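Alpha-glucosidase ([Eubacterium] rectale, PDB 6PNR) probably hydrolyses alpha-linked sulfoquinovosides as a sulfoquinovosidase of glycoside hydrolase family 31, and here holds a sulfonated aza-sugar inhibitor. Local coordinates at residues A[425-430]-A[436-441]. Residues are numbered along the deposited sequence; the frame is centred on the assembly and turned at random.
With 9VH ([(3~{S},4~{R},5~{R})-4,5-bis(oxidanyl)piperidin-3-yl]methanesulfonic acid), chain C.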
loop_
_atom_site.group_PDB
_atom_site.type_symbol
_atom_site.label_atom_id
_atom_site.label_comp_id
_atom_site.label_asym_id
_atom_site.label_seq_id
_atom_site.Cartn_x
_atom_site.Cartn_y
_atom_site.Cartn_z
ATOM N N GLU A 425 13.960 28.521 -24.997
ATOM C CA GLU A 425 14.033 29.912 -25.428
ATOM C C GLU A 425 15.439 30.475 -25.249
ATOM O O GLU A 425 15.937 31.194 -26.127
ATOM C CB GLU A 425 12.972 30.733 -24.693
ATOM C CG GLU A 425 11.570 30.334 -25.183
ATOM C CD GLU A 425 10.427 31.181 -24.634
ATOM O OE1 GLU A 425 10.656 32.102 -23.816
ATOM O OE2 GLU A 425 9.276 30.910 -25.038
ATOM N N ALA A 426 16.124 30.111 -24.159
ATOM C CA ALA A 426 17.532 30.492 -24.018
ATOM C C ALA A 426 18.347 30.056 -25.231
ATOM O O ALA A 426 19.126 30.842 -25.791
ATOM C CB ALA A 426 18.127 29.901 -22.734
ATOM N N VAL A 427 18.165 28.806 -25.664
ATOM C CA VAL A 427 18.935 28.289 -26.788
ATOM C C VAL A 427 18.484 28.941 -28.088
ATOM O O VAL A 427 19.308 29.369 -28.903
ATOM C CB VAL A 427 18.828 26.756 -26.853
ATOM C CG1 VAL A 427 19.421 26.234 -28.133
ATOM C CG2 VAL A 427 19.539 26.141 -25.646
ATOM N N LYS A 428 17.170 29.042 -28.294
ATOM C CA LYS A 428 16.659 29.590 -29.545
ATOM C C LYS A 428 17.047 31.060 -29.704
ATOM O O LYS A 428 17.533 31.472 -30.762
ATOM C CB LYS A 428 15.141 29.427 -29.598
ATOM C CG LYS A 428 14.503 29.832 -30.933
ATOM C CD LYS A 428 12.978 29.806 -30.825
ATOM C CE LYS A 428 12.286 29.856 -32.195
ATOM N NZ LYS A 428 11.965 28.483 -32.732
ATOM N N GLU A 429 16.818 31.869 -28.668
ATOM C CA GLU A 429 17.146 33.290 -28.750
ATOM C C GLU A 429 18.639 33.500 -28.948
ATOM O O GLU A 429 19.055 34.511 -29.526
ATOM C CB GLU A 429 16.659 34.017 -27.490
ATOM C CG GLU A 429 15.135 34.018 -27.348
ATOM C CD GLU A 429 14.659 34.573 -26.021
ATOM O OE1 GLU A 429 15.506 35.032 -25.221
ATOM O OE2 GLU A 429 13.431 34.551 -25.771
ATOM N N SER A 430 19.456 32.547 -28.497
ATOM C CA SER A 430 20.892 32.577 -28.736
ATOM C C SER A 430 21.265 32.125 -30.140
ATOM O O SER A 430 22.454 32.117 -30.473
ATOM C CB SER A 430 21.614 31.697 -27.706
ATOM O OG SER A 430 21.412 32.174 -26.383
ATOM N N VAL A 436 23.543 23.350 -29.824
ATOM C CA VAL A 436 23.746 22.969 -28.431
ATOM C C VAL A 436 22.574 22.092 -28.036
ATOM O O VAL A 436 21.487 22.186 -28.614
ATOM C CB VAL A 436 23.862 24.176 -27.478
ATOM C CG1 VAL A 436 24.872 25.192 -27.986
ATOM C CG2 VAL A 436 22.519 24.804 -27.266
ATOM N N VAL A 437 22.786 21.224 -27.058
ATOM C CA VAL A 437 21.726 20.300 -26.678
ATOM C C VAL A 437 21.661 20.195 -25.163
ATOM O O VAL A 437 22.694 20.059 -24.498
ATOM C CB VAL A 437 21.922 18.912 -27.330
ATOM C CG1 VAL A 437 23.304 18.338 -27.022
ATOM C CG2 VAL A 437 20.803 17.959 -26.902
ATOM N N TYR A 438 20.450 20.279 -24.614
ATOM C CA TYR A 438 20.234 20.000 -23.203
ATOM C C TYR A 438 19.380 18.745 -23.097
ATOM O O TYR A 438 18.642 18.395 -24.022
ATOM C CB TYR A 438 19.576 21.182 -22.460
ATOM C CG TYR A 438 18.346 21.712 -23.164
ATOM C CD1 TYR A 438 18.456 22.666 -24.167
ATOM C CD2 TYR A 438 17.080 21.240 -22.841
ATOM C CE1 TYR A 438 17.331 23.139 -24.838
ATOM C CE2 TYR A 438 15.945 21.694 -23.512
ATOM C CZ TYR A 438 16.080 22.648 -24.507
ATOM O OH TYR A 438 14.966 23.105 -25.178
ATOM N N PHE A 439 19.505 18.034 -21.991
ATOM C CA PHE A 439 18.704 16.827 -21.834
ATOM C C PHE A 439 17.958 16.871 -20.515
ATOM O O PHE A 439 18.512 17.279 -19.490
ATOM C CB PHE A 439 19.556 15.539 -21.969
ATOM C CG PHE A 439 20.956 15.649 -21.409
ATOM C CD1 PHE A 439 21.973 16.257 -22.137
ATOM C CD2 PHE A 439 21.265 15.092 -20.167
ATOM C CE1 PHE A 439 23.263 16.333 -21.626
ATOM C CE2 PHE A 439 22.555 15.168 -19.647
ATOM C CZ PHE A 439 23.545 15.780 -20.361
ATOM N N MET A 440 16.686 16.476 -20.560
ATOM C CA MET A 440 15.784 16.542 -19.421
ATOM C C MET A 440 15.267 15.154 -19.068
ATOM O O MET A 440 15.112 14.288 -19.934
ATOM C CB MET A 440 14.604 17.469 -19.723
ATOM C CG MET A 440 15.015 18.812 -20.330
ATOM S SD MET A 440 13.606 19.908 -20.518
ATOM C CE MET A 440 13.116 20.169 -18.812
ATOM N N ARG A 441 14.999 14.942 -17.782
ATOM C CA ARG A 441 14.347 13.717 -17.343
ATOM C C ARG A 441 12.860 13.906 -17.055
ATOM O O ARG A 441 12.096 12.949 -17.166
ATOM C CB ARG A 441 15.037 13.167 -16.083
ATOM C CG ARG A 441 14.882 14.052 -14.853
ATOM C CD ARG A 441 15.546 13.455 -13.592
ATOM N NE ARG A 441 15.062 14.111 -12.380
ATOM C CZ ARG A 441 15.484 13.834 -11.143
ATOM N NH1 ARG A 441 16.403 12.896 -10.937
ATOM N NH2 ARG A 441 14.971 14.484 -10.108
HETATM O O1 9VH C . 22.988 15.261 -6.796
HETATM S S1 9VH C . 22.348 16.355 -7.506
HETATM O O2 9VH C . 20.941 16.398 -7.195
HETATM O O3 9VH C . 23.050 17.598 -7.295
HETATM C C1 9VH C . 22.519 15.939 -9.219
HETATM C C2 9VH C . 21.756 14.678 -9.649
HETATM C C3 9VH C . 20.277 15.025 -9.721
HETATM N N1 9VH C . 19.393 14.069 -10.388
HETATM C C4 9VH C . 19.894 13.674 -11.704
HETATM C C5 9VH C . 21.306 13.124 -11.583
HETATM O O4 9VH C . 21.749 12.745 -12.884
HETATM C C6 9VH C . 22.236 14.187 -11.013
HETATM O O5 9VH C . 23.565 13.683 -10.910
#
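Val427, near the end of helix 408-429, packs on Val436 and Tyr438, joining an outer helix of the family 31 TIM barrel to the parallel strand 437-439 that follows it. No hydrogen bond crosses here; the contact is apolar and buried. Both methyls of Val427 meet one methyl of Val436: Val427 CG1 lies 3.5 Å from Val436 CG2 and Val427 CG2 3.6 Å from the same methyl, the two side chains passing each other in opposite directions. In Val427, CG1 is anti to the backbone N (chi1 170°), which leaves CG2 turned toward the tyrosine, where it approaches the ring obliquely, 3.8 Å from Tyr438 CE1. The tyrosine side chain reaches across the helix, also touching Asn423 and Tyr424, and its OH is hydrogen-bonded to Tyr450 O. Val427 also touches Trp387 of the neighbouring strand 386-389. At the helix end, Ala426 O accepts both Ser430 N and Ser430 OG, the hydroxyl at 2.7 Å from that oxygen. Beyond the strand the chain reaches the inhibitor pocket, where Arg441, in a salt bridge with Glu393 through NE, extends its side chain from CG to NE and brings NH1 to 3.3 Å from N1 of the inhibitor's piperidine ring.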